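Local coordinates for long form salivary protein D7L1 (Anopheles stephensi, PDB 3NHI) that binds and sequesters cysteinyl leukotrienes and thromboxane A2 analogues, blunting the host response while female mosquitoes take a blood meal, at residues L6-A11 with E136-I141; R227-S232 with V246-K251; R264-A269 with K288-T293. All coordinates share one frame; numbering follows the deposited sequence.

How the contacts relate
The three contacts show how one principle, apolar side chains packing between two segments, is used at different depths. Contact 1 is buried and packs two helices beside the lipid pocket. Contacts 2 and 3 are only partly buried and each brings a loop against a helix, the two lying near opposite ends of helix 251-266. Polar chemistry stays local in all of them: a capping box in contact 1, a serine-led turn in contact 2, an Asx turn and an inverse gamma turn in contact 3. Contacts 1 and 3, with centres about 17 Å apart, are joined by Glu9 and Tyr268; contact 2 stands well apart, its centre about 36 Å from that of contact 1.

Contact 1: L6-A11 with E136-I141; sequences LDAEQA and EGAAKI
Beside Ala8, which opens helix 8-22 and meets Ala138 and Ile141 of helix 135-144, Gln10 N donates to Asp7 OD1 at 2.8 Å. The amide meets the carboxylate oxygen almost head-on, nearly along its C-O axis. In return, Gln10 OE1 accepts from Asp7 N at 2.9 Å, in a bond that is close to linear (176°) although the donor is tilted 24° from the plane of the carbonyl. This reciprocal pair is a capping box, with Asp7 as N-cap. It ties the residues around Ala8 to one another and is consistent with a well-defined first turn.

The contact between the helices is made by apolar side chains. Ala8 CB sits 3.8 Å from Ile141 CG2 and 4.3 Å from Ala138 CB, so a single methyl is received by two side chains about one helical turn apart. The isoleucine offers its branch methyl because CG2 lies anti to the backbone N, while CG1 takes the place beside that N (chi1 -55°). With two alanines facing each other, the backbones come near: Ala8 CA and Ala138 CA are 5.7 Å apart.

Ala138 also touches the bound hydroxyeicosatetraenoic acid, and its side chain is about 6 Å from that of Lys151, which binds leukotriene C4 and thromboxane A2. The small-residue packing thus forms part of the surroundings of the lipid pocket. Helix 8-22 begins here against helix 135-144, while helix 73-85 lies close to both, its Tyr81 touching Asp7 and Ile141, and Ile148 from a following loop also packs on Asp7 and Ile141.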
ATOM      1  N   LEU A   6      -1.345   1.283 -12.555  1.00  5.22           N
ATOM      2  CA  LEU A   6      -0.931   1.621 -11.193  1.00  5.35           C
ATOM      3  C   LEU A   6       0.092   2.749 -11.180  1.00  4.82           C
ATOM      4  O   LEU A   6       1.064   2.730 -11.951  1.00  5.16           O
ATOM      5  CB  LEU A   6      -0.357   0.384 -10.493  1.00  6.03           C
ATOM      6  CG  LEU A   6      -1.339  -0.800 -10.412  1.00  7.99           C
ATOM      7  CD1 LEU A   6      -0.701  -2.051  -9.809  1.00 11.34           C
ATOM      8  CD2 LEU A   6      -2.657  -0.425  -9.693  1.00  9.38           C
ATOM      9  N   ASP A   7      -0.141   3.721 -10.306  1.00  4.64           N
ATOM     10  CA  ASP A   7       0.798   4.821 -10.149  1.00  4.68           C
ATOM     11  C   ASP A   7       1.964   4.469  -9.223  1.00  4.57           C
ATOM     12  O   ASP A   7       2.041   3.355  -8.710  1.00  4.30           O
ATOM     13  CB  ASP A   7       0.069   6.120  -9.756  1.00  5.13           C
ATOM     14  CG  ASP A   7      -0.418   6.138  -8.312  1.00  6.40           C
ATOM     15  OD1 ASP A   7       0.190   5.494  -7.430  1.00  5.60           O
ATOM     16  OD2 ASP A   7      -1.408   6.857  -8.045  1.00  8.05           O
ATOM     17  N   ALA A   8       2.879   5.412  -9.018  1.00  4.55           N
ATOM     18  CA  ALA A   8       4.072   5.098  -8.225  1.00  4.90           C
ATOM     19  C   ALA A   8       3.777   4.734  -6.770  1.00  4.66           C
ATOM     20  O   ALA A   8       4.440   3.842  -6.211  1.00  5.02           O
ATOM     21  CB  ALA A   8       5.076   6.241  -8.301  1.00  5.14           C
ATOM     22  N   GLU A   9       2.812   5.414  -6.156  1.00  4.75           N
ATOM     23  CA  GLU A   9       2.438   5.100  -4.784  1.00  4.59           C
ATOM     24  C   GLU A   9       1.784   3.718  -4.702  1.00  4.42           C
ATOM     25  O   GLU A   9       2.028   2.962  -3.758  1.00  4.22           O
ATOM     26  CB  GLU A   9       1.501   6.165  -4.201  1.00  4.60           C
ATOM     27  CG  GLU A   9       1.018   5.871  -2.767  1.00  5.77           C
ATOM     28  CD  GLU A   9      -0.140   4.873  -2.674  1.00  5.45           C
ATOM     29  OE1 GLU A   9      -0.970   4.781  -3.605  1.00  6.13           O
ATOM     30  OE2 GLU A   9      -0.238   4.192  -1.629  1.00  6.30           O
ATOM     31  N   GLN A  10       0.951   3.393  -5.687  1.00  4.17           N
ATOM     32  CA  GLN A  10       0.252   2.118  -5.665  1.00  4.04           C
ATOM     33  C   GLN A  10       1.236   0.965  -5.807  1.00  4.54           C
ATOM     34  O   GLN A  10       1.100  -0.070  -5.137  1.00  4.55           O
ATOM     35  CB  GLN A  10      -0.797   2.088  -6.757  1.00  4.31           C
ATOM     36  CG  GLN A  10      -1.971   2.991  -6.470  1.00  5.90           C
ATOM     37  CD  GLN A  10      -2.884   3.021  -7.661  1.00  7.54           C
ATOM     38  OE1 GLN A  10      -2.531   3.526  -8.713  1.00  6.80           O
ATOM     39  NE2 GLN A  10      -4.048   2.394  -7.529  1.00 12.07           N
ATOM     40  N   ALA A  11       2.234   1.140  -6.666  1.00  4.57           N
ATOM     41  CA  ALA A  11       3.291   0.137  -6.800  1.00  4.94           C
ATOM     42  C   ALA A  11       4.136   0.023  -5.523  1.00  4.58           C
ATOM     43  O   ALA A  11       4.422  -1.097  -5.063  1.00  4.85           O
ATOM     44  CB  ALA A  11       4.173   0.441  -8.005  1.00  5.20           C
ATOM     45  N   GLU A 136      14.803   6.364  -9.080  1.00 11.19           N
ATOM     46  CA  GLU A 136      14.899   7.466 -10.039  1.00 11.86           C
ATOM     47  C   GLU A 136      13.682   7.536 -10.965  1.00 10.86           C
ATOM     48  O   GLU A 136      13.177   8.619 -11.270  1.00 10.45           O
ATOM     49  CB  GLU A 136      16.181   7.324 -10.862  1.00 13.08           C
ATOM     50  CG  GLU A 136      16.460   8.471 -11.813  1.00 17.22           C
ATOM     51  CD  GLU A 136      17.760   8.301 -12.583  1.00 22.17           C
ATOM     52  OE1 GLU A 136      18.525   7.358 -12.283  1.00 24.56           O
ATOM     53  OE2 GLU A 136      18.015   9.120 -13.493  1.00 25.39           O
ATOM     54  N   GLY A 137      13.216   6.378 -11.421  1.00  9.69           N
ATOM     55  CA  GLY A 137      12.044   6.338 -12.291  1.00  9.10           C
ATOM     56  C   GLY A 137      10.781   6.757 -11.553  1.00  8.59           C
ATOM     57  O   GLY A 137       9.987   7.562 -12.056  1.00  8.64           O
ATOM     58  N   ALA A 138      10.592   6.227 -10.348  1.00  7.92           N
ATOM     59  CA  ALA A 138       9.425   6.618  -9.550  1.00  7.92           C
ATOM     60  C   ALA A 138       9.437   8.122  -9.263  1.00  8.09           C
ATOM     61  O   ALA A 138       8.387   8.763  -9.298  1.00  7.92           O
ATOM     62  CB  ALA A 138       9.341   5.818  -8.274  1.00  8.13           C
ATOM     63  N   ALA A 139      10.623   8.678  -8.996  1.00  8.21           N
ATOM     64  CA  ALA A 139      10.735  10.115  -8.731  1.00  8.43           C
ATOM     65  C   ALA A 139      10.201  10.937  -9.901  1.00  8.30           C
ATOM     66  O   ALA A 139       9.545  11.959  -9.696  1.00  8.75           O
ATOM     67  CB  ALA A 139      12.172  10.502  -8.389  1.00  8.65           C
ATOM     68  N   LYS A 140      10.434  10.462 -11.128  1.00  8.45           N
ATOM     69  CA  LYS A 140       9.930  11.161 -12.310  1.00  8.64           C
ATOM     70  C   LYS A 140       8.404  11.133 -12.355  1.00  8.30           C
ATOM     71  O   LYS A 140       7.778  12.099 -12.771  1.00  9.18           O
ATOM     72  CB  LYS A 140      10.487  10.568 -13.608  1.00  9.14           C
ATOM     73  CG  LYS A 140      11.970  10.783 -13.805  1.00 10.69           C
ATOM     74  CD  LYS A 140      12.450  10.199 -15.124  1.00 14.20           C
ATOM     75  CE  LYS A 140      13.950  10.393 -15.277  1.00 16.98           C
ATOM     76  NZ  LYS A 140      14.430  10.120 -16.661  1.00 19.37           N
ATOM     77  N   ILE A 141       7.809  10.018 -11.930  1.00  7.77           N
ATOM     78  CA  ILE A 141       6.361   9.901 -11.865  1.00  7.55           C
ATOM     79  C   ILE A 141       5.782  10.895 -10.852  1.00  7.80           C
ATOM     80  O   ILE A 141       4.851  11.626 -11.176  1.00  7.92           O
ATOM     81  CB  ILE A 141       5.913   8.442 -11.524  1.00  6.59           C
ATOM     82  CG1 ILE A 141       6.509   7.417 -12.515  1.00  7.68           C
ATOM     83  CG2 ILE A 141       4.372   8.349 -11.409  1.00  6.79           C
ATOM     84  CD1 ILE A 141       5.952   7.466 -13.935  1.00  7.81           C
TER

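Contact 2: R227-S232 with V246-K251; sequences RSVLAS and VNSRLK
Val229, which points from its helix toward Ser248 and Leu250, can be followed atom by atom. Its CB already comes within 4.1 Å of Leu250 CD1. At the fork, CG1 lies anti to the backbone N (chi1 168°) and rests on Ser248 CB at 4.0 Å. The other branch, CG2, touches two neighbours: Leu250 CD1 at 3.7 Å and Ser248 CB at 3.9 Å. The valine and leucine pass alongside each other in opposite directions, and a methyl branch of each makes the contact. An ST turn shapes the loop here: Ser248 OG accepts from Leu250 N at 3.0 Å through a bent bond (142°), within a type I beta turn from Ser248 to Lys251 that leads into helix 251-266. The same hydroxyl is hydrogen-bonded to the carbonyl of Leu245, so OG has two polar partners in its own part of the chain, and it still lies 4.1 Å from Val229 CG2. Val229 packs as well on Cys244 and Leu245 of helix 238-246, where Cys244 is in disulfide linkage with Cys233, just beyond the end of helix 223-231. Leu250 in turn reaches back to Glu225 and Val226, about one turn earlier on the helix that carries Val229.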
ATOM      1  N   ARG A 227     -13.858  -6.154  15.557  1.00  7.02           N
ATOM      2  CA  ARG A 227     -14.848  -6.727  14.655  1.00  7.53           C
ATOM      3  C   ARG A 227     -16.263  -6.355  15.061  1.00  7.54           C
ATOM      4  O   ARG A 227     -17.067  -5.976  14.208  1.00  7.95           O
ATOM      5  CB  ARG A 227     -14.671  -8.245  14.563  1.00  7.79           C
ATOM      6  CG  ARG A 227     -13.396  -8.615  13.837  1.00  9.06           C
ATOM      7  CD  ARG A 227     -13.197 -10.115  13.612  1.00 12.71           C
ATOM      8  NE  ARG A 227     -11.850 -10.335  13.077  1.00 17.04           N
ATOM      9  CZ  ARG A 227     -11.501 -10.233  11.792  1.00 19.20           C
ATOM     10  NH1 ARG A 227     -12.406  -9.958  10.862  1.00 21.45           N
ATOM     11  NH2 ARG A 227     -10.239 -10.429  11.439  1.00 21.05           N
ATOM     12  N   SER A 228     -16.553  -6.438  16.359  1.00  7.76           N
ATOM     13  CA  SER A 228     -17.875  -6.101  16.898  0.50  8.02           C
ATOM     14  C   SER A 228     -18.247  -4.633  16.667  1.00  7.81           C
ATOM     15  O   SER A 228     -19.371  -4.311  16.290  1.00  8.13           O
ATOM     16  CB  SER A 228     -17.929  -6.414  18.398  0.50  8.12           C
ATOM     17  OG  SER A 228     -19.142  -5.963  18.974  0.50  9.79           O
ATOM     18  N   VAL A 229     -17.303  -3.730  16.918  1.00  7.33           N
ATOM     19  CA  VAL A 229     -17.555  -2.299  16.747  1.00  7.60           C
ATOM     20  C   VAL A 229     -17.839  -1.968  15.278  1.00  6.80           C
ATOM     21  O   VAL A 229     -18.764  -1.209  14.968  1.00  7.32           O
ATOM     22  CB  VAL A 229     -16.389  -1.460  17.317  1.00  7.47           C
ATOM     23  CG1 VAL A 229     -16.490  -0.013  16.885  1.00  8.66           C
ATOM     24  CG2 VAL A 229     -16.364  -1.561  18.840  1.00  8.49           C
ATOM     25  N   LEU A 230     -17.064  -2.555  14.370  1.00  6.47           N
ATOM     26  CA  LEU A 230     -17.308  -2.338  12.948  1.00  6.52           C
ATOM     27  C   LEU A 230     -18.630  -2.964  12.504  1.00  6.73           C
ATOM     28  O   LEU A 230     -19.400  -2.354  11.749  1.00  7.26           O
ATOM     29  CB  LEU A 230     -16.146  -2.879  12.115  1.00  6.02           C
ATOM     30  CG  LEU A 230     -14.807  -2.154  12.296  1.00  7.01           C
ATOM     31  CD1 LEU A 230     -13.676  -2.938  11.649  1.00  8.22           C
ATOM     32  CD2 LEU A 230     -14.859  -0.721  11.753  1.00  7.82           C
ATOM     33  N   ALA A 231     -18.920  -4.162  13.019  1.00  7.40           N
ATOM     34  CA  ALA A 231     -20.102  -4.906  12.610  1.00  7.86           C
ATOM     35  C   ALA A 231     -21.391  -4.201  13.005  1.00  8.58           C
ATOM     36  O   ALA A 231     -22.377  -4.242  12.261  1.00  8.85           O
ATOM     37  CB  ALA A 231     -20.069  -6.302  13.196  1.00  8.36           C
ATOM     38  N   SER A 232     -21.363  -3.564  14.175  1.00  8.45           N
ATOM     39  CA  SER A 232     -22.555  -2.913  14.719  0.50  9.15           C
ATOM     40  C   SER A 232     -22.680  -1.458  14.261  1.00  9.03           C
ATOM     41  O   SER A 232     -23.647  -0.777  14.597  1.00  9.94           O
ATOM     42  CB  SER A 232     -22.579  -3.003  16.251  0.50  9.42           C
ATOM     43  OG  SER A 232     -21.499  -2.299  16.827  0.50 11.38           O
ATOM     44  N   VAL A 246     -14.043   5.677  17.166  1.00  7.58           N
ATOM     45  CA  VAL A 246     -13.650   6.752  18.075  1.00  8.94           C
ATOM     46  C   VAL A 246     -14.572   6.802  19.292  1.00  9.72           C
ATOM     47  O   VAL A 246     -14.103   6.998  20.417  1.00 10.77           O
ATOM     48  CB  VAL A 246     -13.600   8.115  17.347  1.00  8.44           C
ATOM     49  CG1 VAL A 246     -13.488   9.272  18.355  1.00 10.13           C
ATOM     50  CG2 VAL A 246     -12.426   8.146  16.361  1.00  8.89           C
ATOM     51  N   ASN A 247     -15.864   6.568  19.086  1.00  9.84           N
ATOM     52  CA  ASN A 247     -16.823   6.675  20.183  1.00 10.86           C
ATOM     53  C   ASN A 247     -17.032   5.395  20.993  1.00 11.23           C
ATOM     54  O   ASN A 247     -17.853   5.366  21.914  1.00 13.61           O
ATOM     55  CB  ASN A 247     -18.146   7.249  19.686  1.00 10.50           C
ATOM     56  CG  ASN A 247     -18.087   8.757  19.498  1.00  9.81           C
ATOM     57  OD1 ASN A 247     -17.172   9.419  19.991  1.00 11.94           O
ATOM     58  ND2 ASN A 247     -19.069   9.307  18.801  1.00 11.65           N
ATOM     59  N   SER A 248     -16.243   4.375  20.691  1.00 11.33           N
ATOM     60  CA  SER A 248     -16.324   3.073  21.350  1.00 10.78           C
ATOM     61  C   SER A 248     -15.351   2.939  22.520  1.00 11.08           C
ATOM     62  O   SER A 248     -14.499   3.802  22.738  1.00  9.72           O
ATOM     63  CB  SER A 248     -15.999   1.975  20.338  1.00 10.57           C
ATOM     64  OG  SER A 248     -14.598   1.932  20.098  1.00 10.29           O
ATOM     65  N   ARG A 249     -15.451   1.819  23.232  1.00 11.65           N
ATOM     66  CA  ARG A 249     -14.523   1.488  24.311  1.00 13.55           C
ATOM     67  C   ARG A 249     -13.086   1.316  23.772  1.00 13.04           C
ATOM     68  O   ARG A 249     -12.119   1.325  24.543  1.00 14.29           O
ATOM     69  CB  ARG A 249     -14.991   0.214  25.020  1.00 14.23           C
ATOM     70  CG  ARG A 249     -14.910   0.247  26.538  1.00 19.60           C
ATOM     71  CD  ARG A 249     -16.276   0.520  27.178  1.00 25.28           C
ATOM     72  NE  ARG A 249     -17.149  -0.657  27.154  1.00 29.08           N
ATOM     73  CZ  ARG A 249     -18.211  -0.806  26.363  1.00 30.71           C
ATOM     74  NH1 ARG A 249     -18.566   0.154  25.514  1.00 31.67           N
ATOM     75  NH2 ARG A 249     -18.928  -1.926  26.425  1.00 31.42           N
ATOM     76  N   LEU A 250     -12.946   1.169  22.452  1.00 11.95           N
ATOM     77  CA  LEU A 250     -11.631   1.054  21.795  1.00 11.50           C
ATOM     78  C   LEU A 250     -10.931   2.387  21.559  1.00 10.75           C
ATOM     79  O   LEU A 250      -9.805   2.401  21.076  1.00 10.02           O
ATOM     80  CB  LEU A 250     -11.764   0.365  20.425  1.00 11.99           C
ATOM     81  CG  LEU A 250     -12.259  -1.075  20.386  1.00 12.85           C
ATOM     82  CD1 LEU A 250     -12.622  -1.458  18.965  1.00 14.27           C
ATOM     83  CD2 LEU A 250     -11.202  -2.024  20.942  1.00 15.94           C
ATOM     84  N   LYS A 251     -11.601   3.489  21.893  1.00  9.70           N
ATOM     85  CA  LYS A 251     -11.145   4.848  21.563  1.00 10.08           C
ATOM     86  C   LYS A 251      -9.633   5.055  21.564  1.00  8.88           C
ATOM     87  O   LYS A 251      -9.051   5.405  20.531  1.00  8.49           O
ATOM     88  CB  LYS A 251     -11.794   5.874  22.512  1.00 10.37           C
ATOM     89  CG  LYS A 251     -11.330   7.321  22.306  1.00 14.53           C
ATOM     90  CD  LYS A 251     -11.472   8.168  23.583  1.00 18.89           C
ATOM     91  CE  LYS A 251     -10.274   8.014  24.547  1.00 21.40           C
ATOM     92  NZ  LYS A 251      -8.967   8.526  24.015  1.00 21.36           N
TER

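Contact 3: R264-A269 with K288-T293; sequences RSADYA and KKLNTT
Two torsions of Leu290 carry it to Ala266 and Asp267: CG stands beside the backbone N (chi1 -62°), and CD1 then continues the chain in extended fashion (chi2 167°). The methyl so delivered lands 3.9 Å from Ala266 CB and 4.1 Å from Asp267 CB, touching two consecutive residues with one atom. The aspartate meets it through CB; the carboxylate, with CG anti to the backbone N, is engaged within its own loop.

There Asp267 OD1 accepts from Ala269 N at 3.1 Å. The donor approaches from above the carboxylate plane, 45° out of it, and the bond is bent; it closes an Asx turn as the chain leaves helix 251-266. On the other side of the contact Asn291 is the centre of an inverse gamma turn, whose bond from Thr292 N to Leu290 O is weak. The turn separates Leu290 from Thr292, whose CG2 adds a looser approach to Ala266 CB at 4.2 Å. The OG1 of that threonine is hydrogen-bonded to Met287 O in helix 280-288 and to Val294 N further along the tail.

Ala266 and Asn291 both form backbone hydrogen bonds with Gly152, so the chain next to Lys151, which binds leukotriene C4 and thromboxane A2, bridges the two segments. Tyr268 connects to helix 8-22, by a hydrogen bond with Glu9 and a cation-pi interaction with Lys16. The arrangement is that of a C-terminal tail folded back over the last turn of a long helix, at the junction of the two odorant-binding-protein-like domains that make up a long-form D7 protein.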
ATOM      1  N   ARG A 264       3.415   5.150   9.394  1.00  5.39           N
ATOM      2  CA  ARG A 264       3.756   4.138   8.405  1.00  6.08           C
ATOM      3  C   ARG A 264       3.343   4.557   6.996  1.00  6.37           C
ATOM      4  O   ARG A 264       3.999   4.184   6.019  1.00  6.89           O
ATOM      5  CB  ARG A 264       3.131   2.797   8.791  1.00  6.19           C
ATOM      6  CG  ARG A 264       3.783   2.210  10.032  1.00  7.67           C
ATOM      7  CD  ARG A 264       3.350   0.802  10.337  1.00 13.95           C
ATOM      8  NE  ARG A 264       1.977   0.726  10.809  1.00 14.91           N
ATOM      9  CZ  ARG A 264       0.940   0.248  10.113  1.00 13.62           C
ATOM     10  NH1 ARG A 264       1.063  -0.192   8.870  1.00 16.71           N
ATOM     11  NH2 ARG A 264      -0.249   0.229  10.676  1.00 11.08           N
ATOM     12  N   SER A 265       2.271   5.341   6.885  1.00  6.40           N
ATOM     13  CA  SER A 265       1.797   5.789   5.580  1.00  6.30           C
ATOM     14  C   SER A 265       2.677   6.894   5.014  1.00  6.74           C
ATOM     15  O   SER A 265       2.615   7.159   3.815  1.00  6.66           O
ATOM     16  CB  SER A 265       0.334   6.247   5.646  1.00  6.33           C
ATOM     17  OG  SER A 265       0.197   7.569   6.158  1.00  6.10           O
ATOM     18  N   ALA A 266       3.470   7.541   5.871  1.00  7.20           N
ATOM     19  CA  ALA A 266       4.454   8.530   5.420  1.00  8.11           C
ATOM     20  C   ALA A 266       5.749   7.856   4.993  1.00  9.36           C
ATOM     21  O   ALA A 266       6.391   8.300   4.041  1.00 12.91           O
ATOM     22  CB  ALA A 266       4.715   9.578   6.511  1.00  7.78           C
ATOM     23  N   ASP A 267       6.118   6.773   5.670  1.00  8.77           N
ATOM     24  CA  ASP A 267       7.377   6.084   5.422  1.00  9.12           C
ATOM     25  C   ASP A 267       7.074   4.614   5.138  1.00  8.52           C
ATOM     26  O   ASP A 267       6.989   3.798   6.054  1.00  8.34           O
ATOM     27  CB  ASP A 267       8.275   6.238   6.649  1.00  9.74           C
ATOM     28  CG  ASP A 267       9.627   5.562   6.499  1.00 11.99           C
ATOM     29  OD1 ASP A 267       9.939   4.983   5.434  1.00 13.40           O
ATOM     30  OD2 ASP A 267      10.392   5.626   7.487  1.00 15.44           O
ATOM     31  N   TYR A 268       6.940   4.277   3.855  1.00  8.50           N
ATOM     32  CA  TYR A 268       6.587   2.910   3.467  1.00  8.16           C
ATOM     33  C   TYR A 268       7.665   1.884   3.831  1.00  8.96           C
ATOM     34  O   TYR A 268       7.383   0.686   3.865  1.00  9.27           O
ATOM     35  CB  TYR A 268       6.248   2.855   1.974  1.00  7.84           C
ATOM     36  CG  TYR A 268       4.830   3.282   1.610  1.00  6.53           C
ATOM     37  CD1 TYR A 268       4.020   3.990   2.507  1.00  8.11           C
ATOM     38  CD2 TYR A 268       4.302   2.979   0.350  1.00  6.26           C
ATOM     39  CE1 TYR A 268       2.734   4.375   2.163  1.00  6.48           C
ATOM     40  CE2 TYR A 268       3.016   3.378  -0.014  1.00  5.60           C
ATOM     41  CZ  TYR A 268       2.231   4.066   0.902  1.00  6.13           C
ATOM     42  OH  TYR A 268       0.942   4.470   0.595  1.00  6.03           O
ATOM     43  N   ALA A 269       8.869   2.352   4.147  1.00  9.70           N
ATOM     44  CA  ALA A 269       9.949   1.451   4.558  1.00 10.43           C
ATOM     45  C   ALA A 269       9.998   1.219   6.069  1.00 10.75           C
ATOM     46  O   ALA A 269      10.839   0.462   6.549  1.00 11.40           O
ATOM     47  CB  ALA A 269      11.303   1.965   4.057  1.00 10.80           C
ATOM     48  N   LYS A 288       7.207  13.935  13.527  1.00  8.91           N
ATOM     49  CA  LYS A 288       7.698  15.314  13.432  1.00  9.41           C
ATOM     50  C   LYS A 288       8.772  15.479  12.351  1.00  9.94           C
ATOM     51  O   LYS A 288       8.957  16.576  11.817  1.00 10.06           O
ATOM     52  CB  LYS A 288       8.215  15.796  14.790  1.00  9.73           C
ATOM     53  CG  LYS A 288       7.133  16.011  15.818  1.00 10.01           C
ATOM     54  CD  LYS A 288       7.743  16.362  17.158  1.00 12.37           C
ATOM     55  CE  LYS A 288       6.665  16.620  18.178  1.00 13.95           C
ATOM     56  NZ  LYS A 288       7.230  16.844  19.544  1.00 16.98           N
ATOM     57  N   LYS A 289       9.455  14.386  12.017  1.00  9.73           N
ATOM     58  CA  LYS A 289      10.498  14.402  10.989  1.00 10.62           C
ATOM     59  C   LYS A 289       9.937  14.394   9.567  1.00 10.17           C
ATOM     60  O   LYS A 289      10.668  14.645   8.609  1.00 11.59           O
ATOM     61  CB  LYS A 289      11.422  13.197  11.162  1.00 11.28           C
ATOM     62  CG  LYS A 289      12.180  13.204  12.486  1.00 14.26           C
ATOM     63  CD  LYS A 289      12.786  11.841  12.823  1.00 19.61           C
ATOM     64  CE  LYS A 289      14.108  11.585  12.105  1.00 22.99           C
ATOM     65  NZ  LYS A 289      13.923  10.903  10.792  1.00 25.63           N
ATOM     66  N   LEU A 290       8.648  14.094   9.438  1.00  9.36           N
ATOM     67  CA  LEU A 290       8.037  13.865   8.131  1.00  8.85           C
ATOM     68  C   LEU A 290       6.894  14.853   7.887  1.00  8.41           C
ATOM     69  O   LEU A 290       6.564  15.665   8.751  1.00  8.85           O
ATOM     70  CB  LEU A 290       7.550  12.407   8.037  1.00  8.81           C
ATOM     71  CG  LEU A 290       8.658  11.349   8.162  1.00  9.48           C
ATOM     72  CD1 LEU A 290       8.058   9.969   8.383  1.00 10.82           C
ATOM     73  CD2 LEU A 290       9.611  11.342   6.959  1.00 12.05           C
ATOM     74  N   ASN A 291       6.294  14.783   6.702  1.00  8.10           N
ATOM     75  CA  ASN A 291       5.176  15.642   6.350  1.00  8.22           C
ATOM     76  C   ASN A 291       3.874  14.988   6.819  1.00  7.80           C
ATOM     77  O   ASN A 291       3.203  14.274   6.074  1.00  7.54           O
ATOM     78  CB  ASN A 291       5.184  15.926   4.842  1.00  8.67           C
ATOM     79  CG  ASN A 291       4.042  16.833   4.397  1.00  9.40           C
ATOM     80  OD1 ASN A 291       3.351  17.443   5.206  1.00 11.61           O
ATOM     81  ND2 ASN A 291       3.845  16.912   3.089  1.00 12.07           N
ATOM     82  N   THR A 292       3.537  15.246   8.078  1.00  7.35           N
ATOM     83  CA  THR A 292       2.400  14.601   8.738  1.00  7.36           C
ATOM     84  C   THR A 292       1.494  15.639   9.399  1.00  7.47           C
ATOM     85  O   THR A 292       1.743  16.848   9.321  1.00  8.49           O
ATOM     86  CB  THR A 292       2.852  13.622   9.839  1.00  7.29           C
ATOM     87  OG1 THR A 292       3.394  14.379  10.928  1.00  8.70           O
ATOM     88  CG2 THR A 292       3.886  12.648   9.319  1.00  8.16           C
ATOM     89  N   THR A 293       0.450  15.157  10.069  1.00  7.89           N
ATOM     90  CA  THR A 293      -0.519  16.025  10.729  1.00  8.10           C
ATOM     91  C   THR A 293      -0.260  16.129  12.231  1.00  9.21           C
ATOM     92  O   THR A 293      -1.134  16.539  12.986  1.00  9.23           O
ATOM     93  CB  THR A 293      -1.972  15.554  10.479  1.00  7.65           C
ATOM     94  OG1 THR A 293      -2.152  14.231  10.998  1.00  6.88           O
ATOM     95  CG2 THR A 293      -2.316  15.581   8.999  1.00  8.30           C
TER